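Local coordinates for sensor protein DivL (Caulobacter crescentus, PDB 4Q20), which is a membrane-bound histidine-kinase-like regulator required for cell division and growth, and catalyses phosphorylation of the cell-cycle regulator CtrA, at residues L119-D130 with A157-L168; V230-A238 with T248-T256. All coordinates share one frame; numbering follows the deposited sequence.

Contact 1: L119-D130 with A157-L168; sequences LLLNAQERALKD and AQTLDHLVENAL
Leu-119 to Asp-130 and Ala-157 to Leu-168 are two helical segments that run in the same general sense, crossing at -47° with their axes 9.5 Å apart at closest approach. Ala-123 lies next to Asp-161, and Ala-127 next to Val-164. These two alanines point toward the second helix and pack directly against it. CB of Ala-123 meets CB of Leu-160 at 3.9 Å, and CB of Ala-127 meets CG1 of Val-164 at 3.4 Å. Leu-119 crosses Leu-160 at about a right angle, with its CG 3.6 Å from Leu-160 CD1. The Arg-126 chain bends at chi3 (-50°), which sets one face of the guanidinium against Asn-122 O and Ala-123 CA and turns its NE/NH2 edge to Asp-161. Two bonds go side-on to one oxygen: Arg-126 NE to Asp-161 OD1 is 2.9 Å and Arg-126 NH2 to Asp-161 OD1 is 2.8 Å. A third, from NE to OD2, is weak. OD1 lies in the guanidinium plane, but the carboxylate is turned 73° against it. Farther along, Asp-130 OD2 and Glu-165 OE2 are 2.8 Å apart. Arg-83 forms a salt bridge with Asp-130, and Arg-91 one with Glu-165; the arginines would probably stabilise whatever negative charge the acidic pair carries. Val-164 also touches Leu-138 and Leu-179 of the sheet. The two helices pack on the mixed sheet in the alpha/beta sandwich of a GHKL-type ATPase domain.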
loop_
_atom_site.group_PDB
_atom_site.type_symbol
_atom_site.label_atom_id
_atom_site.label_comp_id
_atom_site.label_asym_id
_atom_site.label_seq_id
_atom_site.Cartn_x
_atom_site.Cartn_y
_atom_site.Cartn_z
ATOM N N LEU A 119 -4.160 1.732 29.202
ATOM C CA LEU A 119 -4.638 1.418 27.861
ATOM C C LEU A 119 -5.214 2.685 27.175
ATOM O O LEU A 119 -4.897 2.956 26.009
ATOM C CB LEU A 119 -5.699 0.306 27.979
ATOM C CG LEU A 119 -6.212 -0.368 26.690
ATOM C CD1 LEU A 119 -5.259 -1.446 26.212
ATOM C CD2 LEU A 119 -7.569 -0.980 26.917
ATOM N N LEU A 120 -5.995 3.484 27.929
ATOM C CA LEU A 120 -6.586 4.736 27.465
ATOM C C LEU A 120 -5.534 5.837 27.281
ATOM O O LEU A 120 -5.590 6.557 26.283
ATOM C CB LEU A 120 -7.671 5.201 28.453
ATOM C CG LEU A 120 -9.125 4.891 28.066
ATOM C CD1 LEU A 120 -9.412 3.389 28.033
ATOM C CD2 LEU A 120 -10.064 5.557 29.014
ATOM N N LEU A 121 -4.576 5.971 28.226
ATOM C CA LEU A 121 -3.522 6.993 28.152
ATOM C C LEU A 121 -2.525 6.712 27.025
ATOM O O LEU A 121 -1.979 7.653 26.442
ATOM C CB LEU A 121 -2.773 7.128 29.487
ATOM C CG LEU A 121 -3.521 7.872 30.594
ATOM C CD1 LEU A 121 -2.997 7.481 31.967
ATOM C CD2 LEU A 121 -3.476 9.387 30.385
ATOM N N ASN A 122 -2.296 5.425 26.710
ATOM C CA ASN A 122 -1.387 5.026 25.633
ATOM C C ASN A 122 -2.015 5.355 24.280
ATOM O O ASN A 122 -1.305 5.814 23.387
ATOM C CB ASN A 122 -1.016 3.553 25.750
ATOM C CG ASN A 122 -0.242 3.235 27.010
ATOM O OD1 ASN A 122 0.173 4.121 27.754
ATOM N ND2 ASN A 122 -0.103 1.962 27.333
ATOM N N ALA A 123 -3.351 5.203 24.153
ATOM C CA ALA A 123 -4.037 5.528 22.905
ATOM C C ALA A 123 -4.061 7.050 22.681
ATOM O O ALA A 123 -3.962 7.506 21.538
ATOM C CB ALA A 123 -5.443 4.953 22.906
ATOM N N GLN A 124 -4.127 7.825 23.773
ATOM C CA GLN A 124 -4.123 9.296 23.762
ATOM C C GLN A 124 -2.744 9.849 23.330
ATOM O O GLN A 124 -2.687 10.786 22.522
ATOM C CB GLN A 124 -4.510 9.822 25.145
ATOM C CG GLN A 124 -4.603 11.344 25.235
ATOM C CD GLN A 124 -4.552 11.834 26.658
ATOM O OE1 GLN A 124 -3.714 11.412 27.467
ATOM N NE2 GLN A 124 -5.469 12.721 26.995
ATOM N N GLU A 125 -1.641 9.270 23.851
ATOM C CA GLU A 125 -0.310 9.746 23.503
ATOM C C GLU A 125 0.101 9.326 22.074
ATOM O O GLU A 125 0.853 10.079 21.431
ATOM C CB GLU A 125 0.749 9.338 24.545
ATOM C CG GLU A 125 0.983 7.850 24.751
ATOM C CD GLU A 125 1.883 7.505 25.923
ATOM O OE1 GLU A 125 3.047 7.968 25.939
ATOM O OE2 GLU A 125 1.427 6.761 26.821
ATOM N N ARG A 126 -0.380 8.154 21.575
ATOM C CA ARG A 126 -0.070 7.704 20.210
ATOM C C ARG A 126 -0.778 8.590 19.173
ATOM O O ARG A 126 -0.248 8.807 18.083
ATOM C CB ARG A 126 -0.458 6.228 19.978
ATOM C CG ARG A 126 0.456 5.196 20.648
ATOM C CD ARG A 126 0.116 3.753 20.262
ATOM N NE ARG A 126 -1.304 3.424 20.411
ATOM C CZ ARG A 126 -1.858 2.800 21.456
ATOM N NH1 ARG A 126 -1.106 2.391 22.474
ATOM N NH2 ARG A 126 -3.167 2.559 21.479
ATOM N N ALA A 127 -1.971 9.113 19.519
ATOM C CA ALA A 127 -2.764 9.943 18.605
ATOM C C ALA A 127 -2.580 11.458 18.816
ATOM O O ALA A 127 -3.002 12.231 17.956
ATOM C CB ALA A 127 -4.227 9.582 18.731
ATOM N N LEU A 128 -1.960 11.874 19.941
ATOM C CA LEU A 128 -1.723 13.266 20.319
ATOM C C LEU A 128 -1.187 14.150 19.161
ATOM O O LEU A 128 -1.703 15.255 18.980
ATOM C CB LEU A 128 -0.743 13.316 21.501
ATOM C CG LEU A 128 -0.829 14.537 22.413
ATOM C CD1 LEU A 128 -2.024 14.437 23.359
ATOM C CD2 LEU A 128 0.421 14.670 23.241
ATOM N N LYS A 129 -0.191 13.669 18.386
ATOM C CA LYS A 129 0.386 14.422 17.268
ATOM C C LYS A 129 -0.637 14.671 16.139
ATOM O O LYS A 129 -0.744 15.806 15.669
ATOM C CB LYS A 129 1.637 13.724 16.703
ATOM C CG LYS A 129 2.930 14.091 17.416
ATOM C CD LYS A 129 4.140 13.549 16.668
ATOM C CE LYS A 129 5.442 13.739 17.410
ATOM N NZ LYS A 129 6.620 13.298 16.602
ATOM N N ASP A 130 -1.393 13.628 15.721
ATOM C CA ASP A 130 -2.417 13.725 14.665
ATOM C C ASP A 130 -3.632 14.596 15.114
ATOM O O ASP A 130 -4.350 15.145 14.273
ATOM C CB ASP A 130 -2.881 12.318 14.225
ATOM C CG ASP A 130 -1.799 11.441 13.570
ATOM O OD1 ASP A 130 -0.945 11.991 12.825
ATOM O OD2 ASP A 130 -1.839 10.201 13.757
ATOM N N ALA A 157 -5.425 -2.315 22.164
ATOM C CA ALA A 157 -4.720 -1.064 21.817
ATOM C C ALA A 157 -5.015 -0.662 20.375
ATOM O O ALA A 157 -5.248 0.511 20.074
ATOM C CB ALA A 157 -3.220 -1.223 22.015
ATOM N N GLN A 158 -5.041 -1.655 19.497
ATOM C CA GLN A 158 -5.346 -1.510 18.081
ATOM C C GLN A 158 -6.827 -1.088 17.906
ATOM O O GLN A 158 -7.119 -0.224 17.073
ATOM C CB GLN A 158 -5.038 -2.835 17.378
ATOM C CG GLN A 158 -5.267 -2.851 15.881
ATOM C CD GLN A 158 -4.778 -4.130 15.230
ATOM O OE1 GLN A 158 -4.482 -5.158 15.879
ATOM N NE2 GLN A 158 -4.672 -4.079 13.914
ATOM N N THR A 159 -7.738 -1.645 18.730
ATOM C CA THR A 159 -9.158 -1.293 18.710
ATOM C C THR A 159 -9.323 0.217 19.028
ATOM O O THR A 159 -9.962 0.947 18.255
ATOM C CB THR A 159 -9.952 -2.200 19.687
ATOM O OG1 THR A 159 -9.957 -3.544 19.205
ATOM C CG2 THR A 159 -11.380 -1.747 19.870
ATOM N N LEU A 160 -8.712 0.679 20.129
ATOM C CA LEU A 160 -8.767 2.084 20.532
ATOM C C LEU A 160 -8.138 3.001 19.496
ATOM O O LEU A 160 -8.713 4.053 19.189
ATOM C CB LEU A 160 -8.105 2.289 21.887
ATOM C CG LEU A 160 -8.767 1.555 23.060
ATOM C CD1 LEU A 160 -7.950 1.737 24.299
ATOM C CD2 LEU A 160 -10.237 2.015 23.279
ATOM N N ASP A 161 -7.025 2.579 18.900
ATOM C CA ASP A 161 -6.366 3.360 17.862
ATOM C C ASP A 161 -7.295 3.626 16.682
ATOM O O ASP A 161 -7.384 4.775 16.228
ATOM C CB ASP A 161 -5.090 2.659 17.388
ATOM C CG ASP A 161 -3.865 2.924 18.245
ATOM O OD1 ASP A 161 -3.942 3.807 19.148
ATOM O OD2 ASP A 161 -2.805 2.285 17.986
ATOM N N HIS A 162 -8.020 2.582 16.219
ATOM C CA HIS A 162 -8.948 2.696 15.098
ATOM C C HIS A 162 -10.080 3.631 15.416
ATOM O O HIS A 162 -10.435 4.440 14.559
ATOM C CB HIS A 162 -9.485 1.330 14.678
ATOM C CG HIS A 162 -8.514 0.602 13.826
ATOM N ND1 HIS A 162 -7.635 -0.319 14.359
ATOM C CD2 HIS A 162 -8.232 0.769 12.516
ATOM C CE1 HIS A 162 -6.879 -0.708 13.355
ATOM N NE2 HIS A 162 -7.205 -0.083 12.226
ATOM N N LEU A 163 -10.619 3.552 16.660
ATOM C CA LEU A 163 -11.708 4.409 17.106
ATOM C C LEU A 163 -11.280 5.875 17.260
ATOM O O LEU A 163 -12.045 6.753 16.871
ATOM C CB LEU A 163 -12.321 3.886 18.417
ATOM C CG LEU A 163 -13.106 2.570 18.317
ATOM C CD1 LEU A 163 -13.693 2.183 19.654
ATOM C CD2 LEU A 163 -14.179 2.621 17.229
ATOM N N VAL A 164 -10.060 6.139 17.773
ATOM C CA VAL A 164 -9.516 7.502 17.937
ATOM C C VAL A 164 -9.229 8.167 16.567
ATOM O O VAL A 164 -9.532 9.357 16.391
ATOM C CB VAL A 164 -8.249 7.494 18.826
ATOM C CG1 VAL A 164 -7.559 8.853 18.836
ATOM C CG2 VAL A 164 -8.586 7.054 20.244
ATOM N N GLU A 165 -8.646 7.423 15.612
ATOM C CA GLU A 165 -8.328 7.995 14.307
ATOM C C GLU A 165 -9.595 8.235 13.511
ATOM O O GLU A 165 -9.682 9.251 12.807
ATOM C CB GLU A 165 -7.315 7.129 13.524
ATOM C CG GLU A 165 -5.886 7.280 14.031
ATOM C CD GLU A 165 -5.202 8.639 13.913
ATOM O OE1 GLU A 165 -5.749 9.541 13.234
ATOM O OE2 GLU A 165 -4.101 8.792 14.493
ATOM N N ASN A 166 -10.603 7.345 13.672
ATOM C CA ASN A 166 -11.929 7.508 13.063
ATOM C C ASN A 166 -12.575 8.790 13.610
ATOM O O ASN A 166 -13.105 9.590 12.824
ATOM C CB ASN A 166 -12.815 6.277 13.330
ATOM C CG ASN A 166 -14.272 6.470 12.996
ATOM O OD1 ASN A 166 -14.661 6.467 11.826
ATOM N ND2 ASN A 166 -15.106 6.662 14.026
ATOM N N ALA A 167 -12.489 8.994 14.951
ATOM C CA ALA A 167 -13.009 10.170 15.648
ATOM C C ALA A 167 -12.303 11.453 15.183
ATOM O O ALA A 167 -12.982 12.426 14.878
ATOM C CB ALA A 167 -12.850 10.000 17.150
ATOM N N LEU A 168 -10.952 11.440 15.069
ATOM C CA LEU A 168 -10.174 12.608 14.640
ATOM C C LEU A 168 -10.516 13.059 13.212
ATOM O O LEU A 168 -10.481 14.259 12.922
ATOM C CB LEU A 168 -8.669 12.337 14.749
ATOM C CG LEU A 168 -8.060 12.265 16.143
ATOM C CD1 LEU A 168 -6.579 11.897 16.047
ATOM C CD2 LEU A 168 -8.271 13.567 16.926
#

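Contact 2: V230-A238 with T248-T256; sequences VELHGGWVA and TFTCHLPET
This is an antiparallel strand pairing at one edge of the mixed sheet, joined to the turn after helix 222-232. Strand 236-238 is paired with strand 248-254. Trp-236 with His-252 and Ala-238 with Thr-250 are hydrogen-bonded pairs, and Val-237 with Cys-251 is the non-hydrogen-bonded pair between them. His-252 N to Trp-236 O is the shortest of the four backbone bonds, at 2.8 Å. On the face that carries Trp-236 and His-252, the two rings form an offset stack. The indole six-membered ring and the imidazole have centroids 3.8 Å apart and planes within 2° of parallel. Trp-236 CG sits between its backbone N and carbonyl carbon (chi1 58°), which lays the indole over His-252. CB of His-252 adds a CH-pi contact over the five-membered ring. Glu-187 accepts a hydrogen bond from His-252 ND1 and probably helps to fix the imidazole. On the other face, Val-230 of the helix packs against the sheet, its CG2 3.8 Å from Cys-251 SG. Its CG1 lies 4.0 Å from Leu-253 CD2. Gly-234, with positive phi, ends the helix in a Schellman motif: Gly-235 N bonds Val-230 O, and the bond from Gly-234 N to Glu-231 O is weak. Gly-234 O lies 3.4 Å from Pro-254 CG. Helix, Schellman turn and beta hairpin in succession form the C-terminal part of the histidine kinase ATPase-like domain.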
loop_
_atom_site.group_PDB
_atom_site.type_symbol
_atom_site.label_atom_id
_atom_site.label_comp_id
_atom_site.label_asym_id
_atom_site.label_seq_id
_atom_site.Cartn_x
_atom_site.Cartn_y
_atom_site.Cartn_z
ATOM N N VAL A 230 -13.335 -6.953 19.218
ATOM C CA VAL A 230 -14.150 -6.884 20.427
ATOM C C VAL A 230 -15.031 -8.145 20.521
ATOM O O VAL A 230 -15.214 -8.681 21.616
ATOM C CB VAL A 230 -14.965 -5.569 20.479
ATOM C CG1 VAL A 230 -15.988 -5.584 21.597
ATOM C CG2 VAL A 230 -14.036 -4.366 20.621
ATOM N N GLU A 231 -15.523 -8.648 19.385
ATOM C CA GLU A 231 -16.360 -9.849 19.368
ATOM C C GLU A 231 -15.545 -11.099 19.673
ATOM O O GLU A 231 -16.106 -12.065 20.190
ATOM C CB GLU A 231 -17.114 -9.992 18.058
ATOM C CG GLU A 231 -18.227 -8.981 17.974
ATOM C CD GLU A 231 -19.272 -9.176 16.901
ATOM O OE1 GLU A 231 -19.069 -10.030 16.010
ATOM O OE2 GLU A 231 -20.314 -8.483 16.976
ATOM N N LEU A 232 -14.225 -11.068 19.397
ATOM C CA LEU A 232 -13.280 -12.149 19.695
ATOM C C LEU A 232 -13.036 -12.221 21.205
ATOM O O LEU A 232 -12.672 -13.280 21.715
ATOM C CB LEU A 232 -11.970 -11.865 18.953
ATOM C CG LEU A 232 -11.255 -12.993 18.170
ATOM C CD1 LEU A 232 -12.220 -13.839 17.335
ATOM C CD2 LEU A 232 -10.174 -12.402 17.268
ATOM N N HIS A 233 -13.235 -11.084 21.916
ATOM C CA HIS A 233 -13.109 -10.950 23.373
ATOM C C HIS A 233 -14.430 -11.311 24.101
ATOM O O HIS A 233 -14.531 -11.110 25.306
ATOM C CB HIS A 233 -12.709 -9.514 23.730
ATOM C CG HIS A 233 -11.249 -9.222 23.547
ATOM N ND1 HIS A 233 -10.777 -8.589 22.408
ATOM C CD2 HIS A 233 -10.213 -9.431 24.388
ATOM C CE1 HIS A 233 -9.473 -8.476 22.575
ATOM N NE2 HIS A 233 -9.091 -8.966 23.752
ATOM N N GLY A 234 -15.425 -11.810 23.359
ATOM C CA GLY A 234 -16.752 -12.146 23.872
ATOM C C GLY A 234 -17.652 -10.927 24.042
ATOM O O GLY A 234 -18.699 -11.000 24.692
ATOM N N GLY A 235 -17.254 -9.805 23.455
ATOM C CA GLY A 235 -17.998 -8.552 23.544
ATOM C C GLY A 235 -18.733 -8.142 22.285
ATOM O O GLY A 235 -18.934 -8.949 21.373
ATOM N N TRP A 236 -19.194 -6.892 22.260
ATOM C CA TRP A 236 -19.956 -6.295 21.159
ATOM C C TRP A 236 -19.728 -4.780 21.131
ATOM O O TRP A 236 -19.220 -4.214 22.096
ATOM C CB TRP A 236 -21.450 -6.647 21.230
ATOM C CG TRP A 236 -22.150 -6.242 22.495
ATOM C CD1 TRP A 236 -22.113 -6.881 23.696
ATOM C CD2 TRP A 236 -23.021 -5.115 22.663
ATOM N NE1 TRP A 236 -22.867 -6.193 24.619
ATOM C CE2 TRP A 236 -23.429 -5.102 24.015
ATOM C CE3 TRP A 236 -23.447 -4.074 21.811
ATOM C CZ2 TRP A 236 -24.292 -4.119 24.529
ATOM C CZ3 TRP A 236 -24.283 -3.092 22.324
ATOM C CH2 TRP A 236 -24.719 -3.131 23.662
ATOM N N VAL A 237 -20.001 -4.146 19.975
ATOM C CA VAL A 237 -19.750 -2.715 19.764
ATOM C C VAL A 237 -21.037 -2.029 19.397
ATOM O O VAL A 237 -21.947 -2.651 18.884
ATOM C CB VAL A 237 -18.632 -2.406 18.719
ATOM C CG1 VAL A 237 -17.290 -2.836 19.233
ATOM C CG2 VAL A 237 -18.904 -3.069 17.377
ATOM N N ALA A 238 -21.109 -0.743 19.666
ATOM C CA ALA A 238 -22.286 0.068 19.380
ATOM C C ALA A 238 -21.881 1.480 18.960
ATOM O O ALA A 238 -20.786 1.939 19.281
ATOM C CB ALA A 238 -23.190 0.120 20.599
ATOM N N THR A 248 -20.572 8.528 19.449
ATOM C CA THR A 248 -19.955 7.730 20.504
ATOM C C THR A 248 -19.914 6.297 20.056
ATOM O O THR A 248 -20.944 5.754 19.658
ATOM C CB THR A 248 -20.670 7.868 21.864
ATOM O OG1 THR A 248 -20.972 9.240 22.088
ATOM C CG2 THR A 248 -19.836 7.312 23.040
ATOM N N PHE A 249 -18.724 5.693 20.136
ATOM C CA PHE A 249 -18.466 4.288 19.848
ATOM C C PHE A 249 -18.162 3.611 21.172
ATOM O O PHE A 249 -17.249 4.025 21.885
ATOM C CB PHE A 249 -17.300 4.121 18.852
ATOM C CG PHE A 249 -17.671 4.375 17.408
ATOM C CD1 PHE A 249 -17.599 5.656 16.869
ATOM C CD2 PHE A 249 -18.118 3.335 16.591
ATOM C CE1 PHE A 249 -17.959 5.896 15.535
ATOM C CE2 PHE A 249 -18.476 3.574 15.254
ATOM C CZ PHE A 249 -18.383 4.850 14.730
ATOM N N THR A 250 -18.938 2.602 21.518
ATOM C CA THR A 250 -18.733 1.871 22.765
ATOM C C THR A 250 -18.321 0.434 22.487
ATOM O O THR A 250 -18.901 -0.212 21.613
ATOM C CB THR A 250 -20.020 1.873 23.633
ATOM O OG1 THR A 250 -20.644 3.168 23.610
ATOM C CG2 THR A 250 -19.759 1.429 25.076
ATOM N N CYS A 251 -17.375 -0.072 23.284
ATOM C CA CYS A 251 -16.928 -1.463 23.308
ATOM C C CYS A 251 -17.468 -2.044 24.572
ATOM O O CYS A 251 -17.120 -1.576 25.648
ATOM C CB CYS A 251 -15.407 -1.586 23.251
ATOM S SG CYS A 251 -14.652 -0.789 21.815
ATOM N N HIS A 252 -18.336 -3.016 24.470
ATOM C CA HIS A 252 -18.883 -3.645 25.646
ATOM C C HIS A 252 -18.122 -4.919 25.862
ATOM O O HIS A 252 -18.164 -5.820 25.016
ATOM C CB HIS A 252 -20.381 -3.885 25.469
ATOM C CG HIS A 252 -21.169 -2.626 25.333
ATOM N ND1 HIS A 252 -21.890 -2.111 26.398
ATOM C CD2 HIS A 252 -21.336 -1.824 24.256
ATOM C CE1 HIS A 252 -22.467 -1.016 25.942
ATOM N NE2 HIS A 252 -22.165 -0.796 24.660
ATOM N N LEU A 253 -17.352 -4.968 26.955
ATOM C CA LEU A 253 -16.528 -6.133 27.299
ATOM C C LEU A 253 -17.048 -6.764 28.574
ATOM O O LEU A 253 -16.997 -6.104 29.610
ATOM C CB LEU A 253 -15.050 -5.733 27.447
ATOM C CG LEU A 253 -14.373 -5.143 26.207
ATOM C CD1 LEU A 253 -13.062 -4.482 26.578
ATOM C CD2 LEU A 253 -14.177 -6.197 25.118
ATOM N N PRO A 254 -17.633 -7.982 28.527
ATOM C CA PRO A 254 -18.184 -8.573 29.757
ATOM C C PRO A 254 -17.098 -9.041 30.739
ATOM O O PRO A 254 -15.985 -9.375 30.330
ATOM C CB PRO A 254 -19.026 -9.753 29.248
ATOM C CG PRO A 254 -18.351 -10.161 27.983
ATOM C CD PRO A 254 -17.830 -8.875 27.368
ATOM N N GLU A 255 -17.448 -9.062 32.039
ATOM C CA GLU A 255 -16.606 -9.518 33.144
ATOM C C GLU A 255 -16.511 -11.040 33.126
ATOM O O GLU A 255 -17.496 -11.721 32.816
ATOM C CB GLU A 255 -17.171 -9.057 34.510
ATOM C CG GLU A 255 -17.126 -7.562 34.808
ATOM C CD GLU A 255 -17.740 -7.156 36.137
ATOM O OE1 GLU A 255 -18.593 -7.908 36.663
ATOM O OE2 GLU A 255 -17.352 -6.088 36.664
ATOM N N THR A 256 -15.339 -11.572 33.491
ATOM C CA THR A 256 -15.085 -13.005 33.538
ATOM C C THR A 256 -14.986 -13.391 35.020
ATOM O O THR A 256 -13.932 -13.191 35.636
ATOM C CB THR A 256 -13.843 -13.324 32.687
ATOM O OG1 THR A 256 -13.933 -12.607 31.441
ATOM C CG2 THR A 256 -13.680 -14.819 32.429
#

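Both contacts belong to the ATPase-like part of the chain and are partly buried; their centres are about 17 Å apart. Helix 153-170 joins them: one side faces helix 116-133 in contact 1, while Thr-159, Leu-163 and Asn-166 meet Val-230, Cys-251 and Phe-249 of contact 2. Contact 1 is a helix pair nearer the centre of the chain, held mainly by side chains, with no backbone hydrogen bond between the two segments. Alanines, leucines and a valine pack beside a row of charged side chains, of which Arg-126 is exposed and Glu-165 buried. Contact 2 lies farther out. It relies on backbone bonding, with an aromatic stack on one sheet face and apolar packing against helix 222-232 on the other.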